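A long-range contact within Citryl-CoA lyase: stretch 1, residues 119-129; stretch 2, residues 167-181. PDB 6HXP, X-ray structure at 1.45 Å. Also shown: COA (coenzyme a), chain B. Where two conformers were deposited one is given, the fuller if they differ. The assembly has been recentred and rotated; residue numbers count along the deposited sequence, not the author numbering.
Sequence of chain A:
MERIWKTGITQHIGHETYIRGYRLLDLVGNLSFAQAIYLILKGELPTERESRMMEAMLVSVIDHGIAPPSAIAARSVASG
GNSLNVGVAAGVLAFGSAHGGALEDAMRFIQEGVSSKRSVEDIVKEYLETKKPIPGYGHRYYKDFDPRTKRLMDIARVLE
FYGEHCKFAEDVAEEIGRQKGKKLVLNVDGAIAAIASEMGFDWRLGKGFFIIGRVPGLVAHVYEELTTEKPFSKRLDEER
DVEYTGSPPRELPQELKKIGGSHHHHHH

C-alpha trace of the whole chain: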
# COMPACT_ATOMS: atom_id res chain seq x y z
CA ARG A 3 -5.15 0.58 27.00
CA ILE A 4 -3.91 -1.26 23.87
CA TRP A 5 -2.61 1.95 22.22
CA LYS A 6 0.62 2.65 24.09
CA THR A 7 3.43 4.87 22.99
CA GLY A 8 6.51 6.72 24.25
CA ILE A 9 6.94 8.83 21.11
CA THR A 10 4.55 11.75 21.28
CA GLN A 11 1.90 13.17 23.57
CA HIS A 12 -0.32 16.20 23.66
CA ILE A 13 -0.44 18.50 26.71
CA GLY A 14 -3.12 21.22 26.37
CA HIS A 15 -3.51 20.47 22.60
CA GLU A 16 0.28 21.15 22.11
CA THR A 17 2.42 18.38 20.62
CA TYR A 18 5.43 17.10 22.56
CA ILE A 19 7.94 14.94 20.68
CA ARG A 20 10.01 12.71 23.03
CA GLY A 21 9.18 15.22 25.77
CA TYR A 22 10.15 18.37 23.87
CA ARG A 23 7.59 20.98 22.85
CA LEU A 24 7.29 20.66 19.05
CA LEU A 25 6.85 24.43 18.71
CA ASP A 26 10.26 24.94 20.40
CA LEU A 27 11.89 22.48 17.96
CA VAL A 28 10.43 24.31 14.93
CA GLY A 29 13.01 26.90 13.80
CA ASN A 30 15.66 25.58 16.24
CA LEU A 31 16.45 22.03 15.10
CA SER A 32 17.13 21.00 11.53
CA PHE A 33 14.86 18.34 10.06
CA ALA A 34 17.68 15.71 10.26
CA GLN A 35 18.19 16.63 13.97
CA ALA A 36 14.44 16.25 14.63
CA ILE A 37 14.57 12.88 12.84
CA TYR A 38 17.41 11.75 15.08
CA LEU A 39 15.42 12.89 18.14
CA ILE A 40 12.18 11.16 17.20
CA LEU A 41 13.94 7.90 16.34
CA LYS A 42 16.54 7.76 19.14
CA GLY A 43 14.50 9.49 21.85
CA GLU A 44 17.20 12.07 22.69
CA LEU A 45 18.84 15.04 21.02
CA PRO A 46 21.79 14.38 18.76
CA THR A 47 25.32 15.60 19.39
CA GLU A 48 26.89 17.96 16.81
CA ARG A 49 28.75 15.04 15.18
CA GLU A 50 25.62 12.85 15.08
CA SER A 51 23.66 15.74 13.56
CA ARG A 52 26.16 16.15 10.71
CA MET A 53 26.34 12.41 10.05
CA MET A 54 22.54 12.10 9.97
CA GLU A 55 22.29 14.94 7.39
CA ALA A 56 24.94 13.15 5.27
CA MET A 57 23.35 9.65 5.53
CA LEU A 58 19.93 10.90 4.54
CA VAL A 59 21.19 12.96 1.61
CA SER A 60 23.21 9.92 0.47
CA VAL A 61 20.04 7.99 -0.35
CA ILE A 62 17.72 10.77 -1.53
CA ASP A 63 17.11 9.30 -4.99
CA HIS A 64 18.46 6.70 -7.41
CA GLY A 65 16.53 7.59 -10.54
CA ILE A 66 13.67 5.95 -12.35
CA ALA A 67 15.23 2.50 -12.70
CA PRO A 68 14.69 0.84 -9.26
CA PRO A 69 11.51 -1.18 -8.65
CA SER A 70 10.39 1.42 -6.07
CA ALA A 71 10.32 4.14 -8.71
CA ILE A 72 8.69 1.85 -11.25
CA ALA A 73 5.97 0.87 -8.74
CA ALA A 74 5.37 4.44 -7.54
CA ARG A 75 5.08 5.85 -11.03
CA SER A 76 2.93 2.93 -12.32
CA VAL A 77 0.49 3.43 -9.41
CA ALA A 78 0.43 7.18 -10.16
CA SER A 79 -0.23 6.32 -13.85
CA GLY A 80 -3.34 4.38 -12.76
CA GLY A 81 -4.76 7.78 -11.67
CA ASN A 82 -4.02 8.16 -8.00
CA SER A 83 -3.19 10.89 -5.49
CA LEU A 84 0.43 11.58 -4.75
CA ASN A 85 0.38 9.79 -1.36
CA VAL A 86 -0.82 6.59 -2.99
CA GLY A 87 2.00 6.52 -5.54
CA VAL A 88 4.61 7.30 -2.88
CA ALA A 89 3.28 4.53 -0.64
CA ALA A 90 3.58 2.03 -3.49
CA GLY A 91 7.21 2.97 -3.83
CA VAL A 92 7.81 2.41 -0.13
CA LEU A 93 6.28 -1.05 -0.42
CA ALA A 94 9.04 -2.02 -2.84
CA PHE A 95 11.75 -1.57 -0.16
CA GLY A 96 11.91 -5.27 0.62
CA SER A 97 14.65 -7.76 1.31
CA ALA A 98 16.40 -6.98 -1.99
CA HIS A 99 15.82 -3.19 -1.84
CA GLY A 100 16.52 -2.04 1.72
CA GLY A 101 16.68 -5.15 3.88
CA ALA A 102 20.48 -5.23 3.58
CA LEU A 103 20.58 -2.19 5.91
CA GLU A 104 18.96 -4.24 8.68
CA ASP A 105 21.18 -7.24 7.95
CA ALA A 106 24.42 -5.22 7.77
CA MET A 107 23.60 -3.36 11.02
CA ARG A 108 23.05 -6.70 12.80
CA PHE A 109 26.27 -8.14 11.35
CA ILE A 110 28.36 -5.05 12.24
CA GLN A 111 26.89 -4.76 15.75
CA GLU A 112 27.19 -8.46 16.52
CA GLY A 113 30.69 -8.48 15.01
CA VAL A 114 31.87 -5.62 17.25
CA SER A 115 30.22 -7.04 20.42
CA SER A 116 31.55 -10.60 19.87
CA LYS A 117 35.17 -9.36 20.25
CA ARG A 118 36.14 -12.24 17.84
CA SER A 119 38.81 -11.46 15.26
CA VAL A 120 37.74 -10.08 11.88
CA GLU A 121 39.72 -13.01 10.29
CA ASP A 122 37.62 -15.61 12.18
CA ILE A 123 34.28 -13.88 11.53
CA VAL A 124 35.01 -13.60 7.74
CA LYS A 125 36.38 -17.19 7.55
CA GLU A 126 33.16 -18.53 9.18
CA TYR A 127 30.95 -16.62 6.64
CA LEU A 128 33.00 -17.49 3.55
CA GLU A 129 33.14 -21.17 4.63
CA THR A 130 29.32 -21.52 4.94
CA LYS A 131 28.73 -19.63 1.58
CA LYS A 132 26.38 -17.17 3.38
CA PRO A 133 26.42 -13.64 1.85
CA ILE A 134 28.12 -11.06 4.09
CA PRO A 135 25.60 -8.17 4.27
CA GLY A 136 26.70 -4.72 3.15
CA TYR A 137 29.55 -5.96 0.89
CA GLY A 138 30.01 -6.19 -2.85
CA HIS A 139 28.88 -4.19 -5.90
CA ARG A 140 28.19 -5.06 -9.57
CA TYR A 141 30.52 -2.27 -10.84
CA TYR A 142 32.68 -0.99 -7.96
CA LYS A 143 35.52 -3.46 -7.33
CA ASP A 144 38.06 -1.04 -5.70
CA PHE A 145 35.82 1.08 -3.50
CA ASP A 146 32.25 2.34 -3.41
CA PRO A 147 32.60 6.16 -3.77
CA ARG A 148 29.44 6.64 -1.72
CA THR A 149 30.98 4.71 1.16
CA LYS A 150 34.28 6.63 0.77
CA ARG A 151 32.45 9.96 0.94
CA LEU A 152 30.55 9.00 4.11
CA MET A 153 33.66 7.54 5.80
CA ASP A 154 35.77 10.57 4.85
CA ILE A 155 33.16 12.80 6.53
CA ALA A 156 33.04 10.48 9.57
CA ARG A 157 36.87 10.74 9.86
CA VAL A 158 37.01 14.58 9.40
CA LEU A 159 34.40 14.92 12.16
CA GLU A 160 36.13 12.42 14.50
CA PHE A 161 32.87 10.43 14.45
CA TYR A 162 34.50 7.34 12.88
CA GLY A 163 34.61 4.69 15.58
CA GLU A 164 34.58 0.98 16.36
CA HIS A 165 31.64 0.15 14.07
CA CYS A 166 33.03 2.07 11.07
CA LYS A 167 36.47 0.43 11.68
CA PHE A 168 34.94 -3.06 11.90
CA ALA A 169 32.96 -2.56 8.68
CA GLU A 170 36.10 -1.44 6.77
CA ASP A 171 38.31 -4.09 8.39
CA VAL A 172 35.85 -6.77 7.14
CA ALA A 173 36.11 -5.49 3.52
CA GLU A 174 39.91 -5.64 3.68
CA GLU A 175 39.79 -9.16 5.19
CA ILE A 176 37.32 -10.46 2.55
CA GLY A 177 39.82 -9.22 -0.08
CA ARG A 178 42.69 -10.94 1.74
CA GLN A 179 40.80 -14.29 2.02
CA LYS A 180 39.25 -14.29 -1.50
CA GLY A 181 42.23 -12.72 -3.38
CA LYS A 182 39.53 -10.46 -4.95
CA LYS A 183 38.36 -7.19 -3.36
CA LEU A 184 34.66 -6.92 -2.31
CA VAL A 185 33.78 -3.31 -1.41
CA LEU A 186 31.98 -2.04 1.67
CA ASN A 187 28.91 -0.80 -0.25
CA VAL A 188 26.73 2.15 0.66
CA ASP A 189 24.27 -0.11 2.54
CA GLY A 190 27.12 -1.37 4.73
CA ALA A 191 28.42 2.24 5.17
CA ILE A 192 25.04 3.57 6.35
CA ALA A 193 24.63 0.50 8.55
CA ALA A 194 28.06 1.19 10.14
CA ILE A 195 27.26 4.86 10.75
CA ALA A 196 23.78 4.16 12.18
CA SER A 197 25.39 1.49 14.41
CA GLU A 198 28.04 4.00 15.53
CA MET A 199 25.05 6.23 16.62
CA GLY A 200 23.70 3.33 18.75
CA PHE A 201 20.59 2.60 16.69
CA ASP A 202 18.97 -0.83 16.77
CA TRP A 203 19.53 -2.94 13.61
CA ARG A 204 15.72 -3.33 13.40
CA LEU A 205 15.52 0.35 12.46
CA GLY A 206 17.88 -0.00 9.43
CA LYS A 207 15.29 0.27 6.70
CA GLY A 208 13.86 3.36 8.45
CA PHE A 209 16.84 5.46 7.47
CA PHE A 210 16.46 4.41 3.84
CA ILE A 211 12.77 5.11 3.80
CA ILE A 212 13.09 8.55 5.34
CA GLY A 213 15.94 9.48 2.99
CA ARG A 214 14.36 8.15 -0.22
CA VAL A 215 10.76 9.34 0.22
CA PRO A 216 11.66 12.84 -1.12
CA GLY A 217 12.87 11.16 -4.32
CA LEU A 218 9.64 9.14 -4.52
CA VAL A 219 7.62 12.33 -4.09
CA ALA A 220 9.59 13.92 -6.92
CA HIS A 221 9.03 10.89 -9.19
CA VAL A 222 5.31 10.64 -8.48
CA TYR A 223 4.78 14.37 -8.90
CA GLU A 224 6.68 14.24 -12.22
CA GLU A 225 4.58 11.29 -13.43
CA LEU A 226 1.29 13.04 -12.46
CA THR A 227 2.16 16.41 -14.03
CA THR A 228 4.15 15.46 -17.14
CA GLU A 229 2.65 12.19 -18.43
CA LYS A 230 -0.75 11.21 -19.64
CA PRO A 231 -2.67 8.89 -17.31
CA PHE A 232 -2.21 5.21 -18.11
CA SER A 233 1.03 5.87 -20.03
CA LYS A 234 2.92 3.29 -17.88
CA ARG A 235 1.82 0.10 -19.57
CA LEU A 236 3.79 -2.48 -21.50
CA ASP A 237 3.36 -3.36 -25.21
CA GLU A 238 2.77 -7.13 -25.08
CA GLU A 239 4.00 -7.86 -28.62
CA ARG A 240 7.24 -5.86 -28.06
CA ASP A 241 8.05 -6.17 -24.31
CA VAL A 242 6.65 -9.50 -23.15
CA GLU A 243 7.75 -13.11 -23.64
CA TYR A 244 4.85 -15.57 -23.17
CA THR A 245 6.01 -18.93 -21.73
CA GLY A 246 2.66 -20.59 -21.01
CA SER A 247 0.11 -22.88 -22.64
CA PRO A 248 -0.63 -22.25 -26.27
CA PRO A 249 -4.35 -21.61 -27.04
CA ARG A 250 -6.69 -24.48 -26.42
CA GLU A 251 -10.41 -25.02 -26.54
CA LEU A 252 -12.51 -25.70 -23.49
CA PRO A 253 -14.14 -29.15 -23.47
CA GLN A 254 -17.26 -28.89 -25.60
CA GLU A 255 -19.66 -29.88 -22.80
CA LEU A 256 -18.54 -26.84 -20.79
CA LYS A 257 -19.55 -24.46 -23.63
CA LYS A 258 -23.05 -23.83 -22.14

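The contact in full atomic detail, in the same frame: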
# COMPACT_ATOMS: atom_id res chain seq x y z
N SER A 119 37.99 -12.12 16.27
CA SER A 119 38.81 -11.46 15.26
C SER A 119 38.04 -11.34 13.95
O SER A 119 37.21 -12.18 13.62
CB SER A 119 40.10 -12.23 15.01
OG SER A 119 39.85 -13.42 14.29
N VAL A 120 38.34 -10.30 13.19
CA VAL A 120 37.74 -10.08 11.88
C VAL A 120 38.07 -11.29 10.98
O VAL A 120 37.19 -11.79 10.30
CB VAL A 120 38.18 -8.73 11.29
CG1 VAL A 120 37.79 -8.61 9.82
CG2 VAL A 120 37.58 -7.57 12.09
N GLU A 121 39.32 -11.83 11.06
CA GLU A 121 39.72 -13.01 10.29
C GLU A 121 38.76 -14.19 10.51
O GLU A 121 38.35 -14.84 9.55
CB GLU A 121 41.14 -13.45 10.67
CG GLU A 121 41.65 -14.60 9.82
CD GLU A 121 42.98 -15.17 10.27
OE1 GLU A 121 43.03 -16.39 10.55
OE2 GLU A 121 43.96 -14.39 10.36
N ASP A 122 38.46 -14.48 11.78
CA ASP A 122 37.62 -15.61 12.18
C ASP A 122 36.19 -15.43 11.73
O ASP A 122 35.60 -16.38 11.20
CB ASP A 122 37.68 -15.84 13.70
CG ASP A 122 38.97 -16.51 14.18
OD1 ASP A 122 39.77 -16.96 13.32
OD2 ASP A 122 39.16 -16.62 15.41
N ILE A 123 35.64 -14.21 11.94
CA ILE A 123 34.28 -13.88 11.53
C ILE A 123 34.15 -14.07 10.01
O ILE A 123 33.21 -14.72 9.58
CB ILE A 123 33.90 -12.45 11.98
CG1 ILE A 123 33.69 -12.38 13.51
CG2 ILE A 123 32.62 -11.98 11.26
CD1 ILE A 123 33.73 -10.94 14.12
N VAL A 124 35.07 -13.49 9.21
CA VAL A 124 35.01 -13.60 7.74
C VAL A 124 35.21 -15.06 7.30
O VAL A 124 34.47 -15.53 6.43
CB VAL A 124 36.01 -12.63 7.06
CG1 VAL A 124 36.11 -12.90 5.55
CG2 VAL A 124 35.61 -11.18 7.31
N LYS A 125 36.16 -15.78 7.89
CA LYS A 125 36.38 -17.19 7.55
C LYS A 125 35.10 -18.01 7.74
O LYS A 125 34.68 -18.71 6.82
CB LYS A 125 37.54 -17.77 8.37
CG LYS A 125 37.93 -19.19 7.99
CD LYS A 125 39.38 -19.50 8.36
CE LYS A 125 39.66 -19.50 9.85
NZ LYS A 125 41.11 -19.53 10.14
N GLU A 126 34.43 -17.84 8.89
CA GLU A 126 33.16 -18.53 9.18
C GLU A 126 32.09 -18.23 8.11
O GLU A 126 31.42 -19.15 7.67
CB GLU A 126 32.67 -18.15 10.59
CG GLU A 126 31.38 -18.82 11.06
CD GLU A 126 30.75 -18.14 12.26
OE1 GLU A 126 30.74 -18.74 13.35
OE2 GLU A 126 30.29 -16.98 12.10
N TYR A 127 31.94 -16.95 7.67
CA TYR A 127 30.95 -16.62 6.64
C TYR A 127 31.30 -17.17 5.29
O TYR A 127 30.43 -17.69 4.60
CB TYR A 127 30.76 -15.10 6.49
CG TYR A 127 29.65 -14.55 7.35
CD1 TYR A 127 29.84 -14.33 8.70
CD2 TYR A 127 28.41 -14.23 6.80
CE1 TYR A 127 28.84 -13.78 9.49
CE2 TYR A 127 27.42 -13.62 7.57
CZ TYR A 127 27.63 -13.44 8.93
OH TYR A 127 26.67 -12.93 9.75
N LEU A 128 32.56 -17.00 4.86
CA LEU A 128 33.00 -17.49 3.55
C LEU A 128 32.91 -19.00 3.47
O LEU A 128 32.55 -19.52 2.41
CB LEU A 128 34.43 -17.03 3.22
CG LEU A 128 34.61 -15.52 2.99
CD1 LEU A 128 36.06 -15.17 2.81
CD2 LEU A 128 33.83 -15.05 1.78
N GLU A 129 33.20 -19.71 4.58
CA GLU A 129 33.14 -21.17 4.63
C GLU A 129 31.73 -21.72 4.42
O GLU A 129 31.57 -22.71 3.71
CB GLU A 129 33.68 -21.70 5.98
CG GLU A 129 35.19 -21.83 6.01
CD GLU A 129 35.78 -22.20 7.36
OE1 GLU A 129 37.01 -22.42 7.42
OE2 GLU A 129 35.02 -22.26 8.36
N LYS A 167 35.19 1.17 11.81
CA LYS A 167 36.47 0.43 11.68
C LYS A 167 36.22 -1.03 11.37
O LYS A 167 36.86 -1.58 10.46
CB LYS A 167 37.29 0.56 12.97
CG LYS A 167 38.64 -0.17 12.91
CD LYS A 167 39.45 0.08 14.15
CE LYS A 167 40.58 -0.92 14.40
NZ LYS A 167 41.26 -1.32 13.15
N PHE A 168 35.31 -1.66 12.12
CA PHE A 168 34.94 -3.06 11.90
C PHE A 168 34.44 -3.26 10.48
O PHE A 168 34.91 -4.15 9.79
CB PHE A 168 33.86 -3.52 12.91
CG PHE A 168 33.47 -4.97 12.71
CD1 PHE A 168 34.23 -5.99 13.28
CD2 PHE A 168 32.35 -5.32 11.96
CE1 PHE A 168 33.89 -7.33 13.07
CE2 PHE A 168 32.02 -6.65 11.74
CZ PHE A 168 32.77 -7.65 12.32
N ALA A 169 33.51 -2.42 10.03
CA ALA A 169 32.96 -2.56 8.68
C ALA A 169 34.05 -2.47 7.60
O ALA A 169 34.06 -3.26 6.66
CB ALA A 169 31.89 -1.52 8.43
N GLU A 170 35.00 -1.56 7.76
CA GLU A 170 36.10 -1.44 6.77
C GLU A 170 37.11 -2.55 6.93
O GLU A 170 37.64 -3.04 5.92
CB GLU A 170 36.75 -0.06 6.88
CG GLU A 170 35.77 1.03 6.47
CD GLU A 170 36.41 2.27 5.90
OE1 GLU A 170 37.13 2.96 6.66
OE2 GLU A 170 36.28 2.49 4.68
N ASP A 171 37.38 -2.98 8.17
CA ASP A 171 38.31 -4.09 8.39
C ASP A 171 37.78 -5.36 7.73
O ASP A 171 38.56 -6.12 7.17
CB ASP A 171 38.53 -4.36 9.89
CG ASP A 171 39.45 -3.38 10.58
OD1 ASP A 171 40.09 -2.57 9.88
OD2 ASP A 171 39.46 -3.36 11.83
N VAL A 172 36.46 -5.59 7.78
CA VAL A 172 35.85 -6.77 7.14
C VAL A 172 36.05 -6.72 5.62
O VAL A 172 36.39 -7.76 5.05
CB VAL A 172 34.34 -6.91 7.54
CG1 VAL A 172 33.59 -7.85 6.60
CG2 VAL A 172 34.20 -7.36 8.99
N ALA A 173 35.90 -5.55 4.97
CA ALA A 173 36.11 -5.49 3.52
C ALA A 173 37.54 -5.88 3.16
O ALA A 173 37.78 -6.66 2.23
CB ALA A 173 35.84 -4.10 2.99
N GLU A 174 38.50 -5.35 3.92
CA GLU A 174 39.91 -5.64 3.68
C GLU A 174 40.19 -7.13 3.86
O GLU A 174 40.89 -7.75 3.03
CB GLU A 174 40.78 -4.79 4.63
CG GLU A 174 42.27 -5.01 4.53
CD GLU A 174 43.12 -3.99 5.26
OE1 GLU A 174 42.63 -3.38 6.23
OE2 GLU A 174 44.31 -3.82 4.87
N GLU A 175 39.61 -7.73 4.92
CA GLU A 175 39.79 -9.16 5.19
C GLU A 175 39.13 -10.06 4.14
O GLU A 175 39.68 -11.12 3.82
CB GLU A 175 39.28 -9.50 6.59
CG GLU A 175 39.53 -10.93 7.04
CD GLU A 175 41.00 -11.33 7.09
OE1 GLU A 175 41.87 -10.45 7.29
OE2 GLU A 175 41.26 -12.54 6.96
N ILE A 176 37.95 -9.67 3.62
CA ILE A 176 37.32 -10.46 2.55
C ILE A 176 38.27 -10.50 1.35
O ILE A 176 38.51 -11.57 0.79
CB ILE A 176 35.92 -9.92 2.16
CG1 ILE A 176 34.90 -10.05 3.31
CG2 ILE A 176 35.39 -10.67 0.93
CD1 ILE A 176 33.65 -9.16 3.10
N GLY A 177 38.85 -9.34 1.01
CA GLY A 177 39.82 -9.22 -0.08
C GLY A 177 41.02 -10.10 0.11
O GLY A 177 41.48 -10.74 -0.85
N ARG A 178 41.53 -10.14 1.35
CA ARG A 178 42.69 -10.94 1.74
C ARG A 178 42.38 -12.44 1.60
O ARG A 178 43.20 -13.19 1.05
CB ARG A 178 43.05 -10.59 3.19
CG ARG A 178 44.44 -10.99 3.61
CD ARG A 178 44.75 -10.41 4.97
NE ARG A 178 45.10 -8.99 4.92
CZ ARG A 178 44.47 -8.02 5.59
NH1 ARG A 178 44.90 -6.77 5.51
NH2 ARG A 178 43.41 -8.30 6.34
N GLN A 179 41.21 -12.88 2.08
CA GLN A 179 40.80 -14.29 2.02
C GLN A 179 40.36 -14.75 0.63
O GLN A 179 40.69 -15.87 0.24
CB GLN A 179 39.72 -14.59 3.07
CG GLN A 179 40.31 -14.57 4.48
CD GLN A 179 39.36 -15.06 5.54
OE1 GLN A 179 38.54 -15.95 5.33
NE2 GLN A 179 39.46 -14.50 6.73
N LYS A 180 39.67 -13.90 -0.14
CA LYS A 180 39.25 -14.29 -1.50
C LYS A 180 40.30 -14.01 -2.61
O LYS A 180 40.13 -14.51 -3.72
CB LYS A 180 37.94 -13.58 -1.87
CG LYS A 180 36.77 -14.00 -1.00
CD LYS A 180 35.42 -13.93 -1.73
CE LYS A 180 34.89 -15.29 -2.13
NZ LYS A 180 35.79 -15.99 -3.09
N GLY A 181 41.30 -13.17 -2.34
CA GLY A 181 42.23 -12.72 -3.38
C GLY A 181 41.56 -11.82 -4.41
O GLY A 181 42.12 -11.58 -5.48
N1A COA B . 29.83 -11.91 0.82
C2A COA B . 30.50 -13.01 0.46
N3A COA B . 30.79 -13.44 -0.77
C4A COA B . 30.31 -12.61 -1.71
C5A COA B . 29.59 -11.45 -1.49
C6A COA B . 29.35 -11.09 -0.14
N6A COA B . 28.71 -9.98 0.22
N7A COA B . 29.27 -10.83 -2.69
C8A COA B . 29.80 -11.62 -3.59
N9A COA B . 30.45 -12.71 -3.07
C1B COA B . 31.23 -13.72 -3.79
C2B COA B . 30.81 -13.97 -5.25
O2B COA B . 29.99 -15.13 -5.33
C3B COA B . 32.16 -14.18 -5.91
O3B COA B . 32.67 -15.50 -5.59
P3B COA B . 33.69 -16.39 -6.49
O7A COA B . 34.02 -15.71 -7.79
O8A COA B . 34.93 -16.62 -5.62
O9A COA B . 32.99 -17.74 -6.70
C4B COA B . 33.05 -13.19 -5.17
O4B COA B . 32.59 -13.29 -3.81
C5B COA B . 32.96 -11.75 -5.61
O5B COA B . 32.95 -11.65 -7.05
P1A COA B . 32.29 -10.37 -7.80
O1A COA B . 32.25 -10.60 -9.27
O2A COA B . 33.10 -9.15 -7.37
O3A COA B . 30.82 -10.18 -7.22
P2A COA B . 29.37 -10.35 -7.87
O4A COA B . 29.29 -9.63 -9.16
O5A COA B . 29.12 -11.86 -7.99
O6A COA B . 28.28 -9.82 -6.77
CBP COA B . 26.40 -8.46 -6.03
CCP COA B . 27.60 -8.57 -6.97
CDP COA B . 26.07 -6.97 -5.85
CEP COA B . 25.21 -9.15 -6.70
CAP COA B . 26.66 -9.12 -4.65
OAP COA B . 27.97 -8.90 -4.15
C9P COA B . 25.62 -8.74 -3.59
O9P COA B . 24.53 -9.31 -3.56
N8P COA B . 25.98 -7.81 -2.70
C7P COA B . 25.17 -7.47 -1.54
C6P COA B . 25.23 -8.53 -0.47
C5P COA B . 24.15 -8.37 0.57
O5P COA B . 24.06 -7.34 1.24
N4P COA B . 23.35 -9.42 0.74
C3P COA B . 22.63 -9.71 1.97
C2P COA B . 21.45 -8.79 2.23
S1P COA B . 20.36 -8.88 0.79

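Residues 120-129 form one helix and 167-180 the last part of another; the two cross at -59°, with their axes 9.5 Å apart at closest approach. The first helix is capped by Ser-119, whose OG accepts a hydrogen bond from Asp-122 N (3.1 Å).

Apolar side chains pack around Val-120 and Val-124, which lie about one helical turn apart and both point toward the other helix. Val-120 is a knob among Phe-168, Asp-171, Val-172 and Glu-175; its CG1 lies 3.7 Å from Glu-175 CB, so the aliphatic part of an acidic residue helps line the hole. Val-124 fits the next hole, formed by Val-172, Glu-175, Ile-176 and Gln-179, with its CG1 3.8 Å from Ile-176 CG1. Ile-123 CD1 meets the edge of the Phe-168 ring, 3.8 Å from CE1.

The one hydrogen bond between the stretches comes from Gln-179, itself a knob among Glu-121, Val-124, Lys-125 and Leu-128. Gln-179 NE2 donates to Glu-121 O (3.0 Å), a carbonyl that also accepts from Lys-125 N within its own helix. Within its own helix, Gln-179 NE2 also donates to Glu-175 OE2 (2.7 Å) in a nearly linear bond, so both donor positions of the amide are used, while Arg-178 NH2 forms a salt bridge with Glu-175 OE1 (2.8 Å).

At the far end, Leu-128 CD2 packs 4.0 Å from Lys-180 CD, and Lys-180 NZ donates to O8A of coenzyme A (2.7 Å).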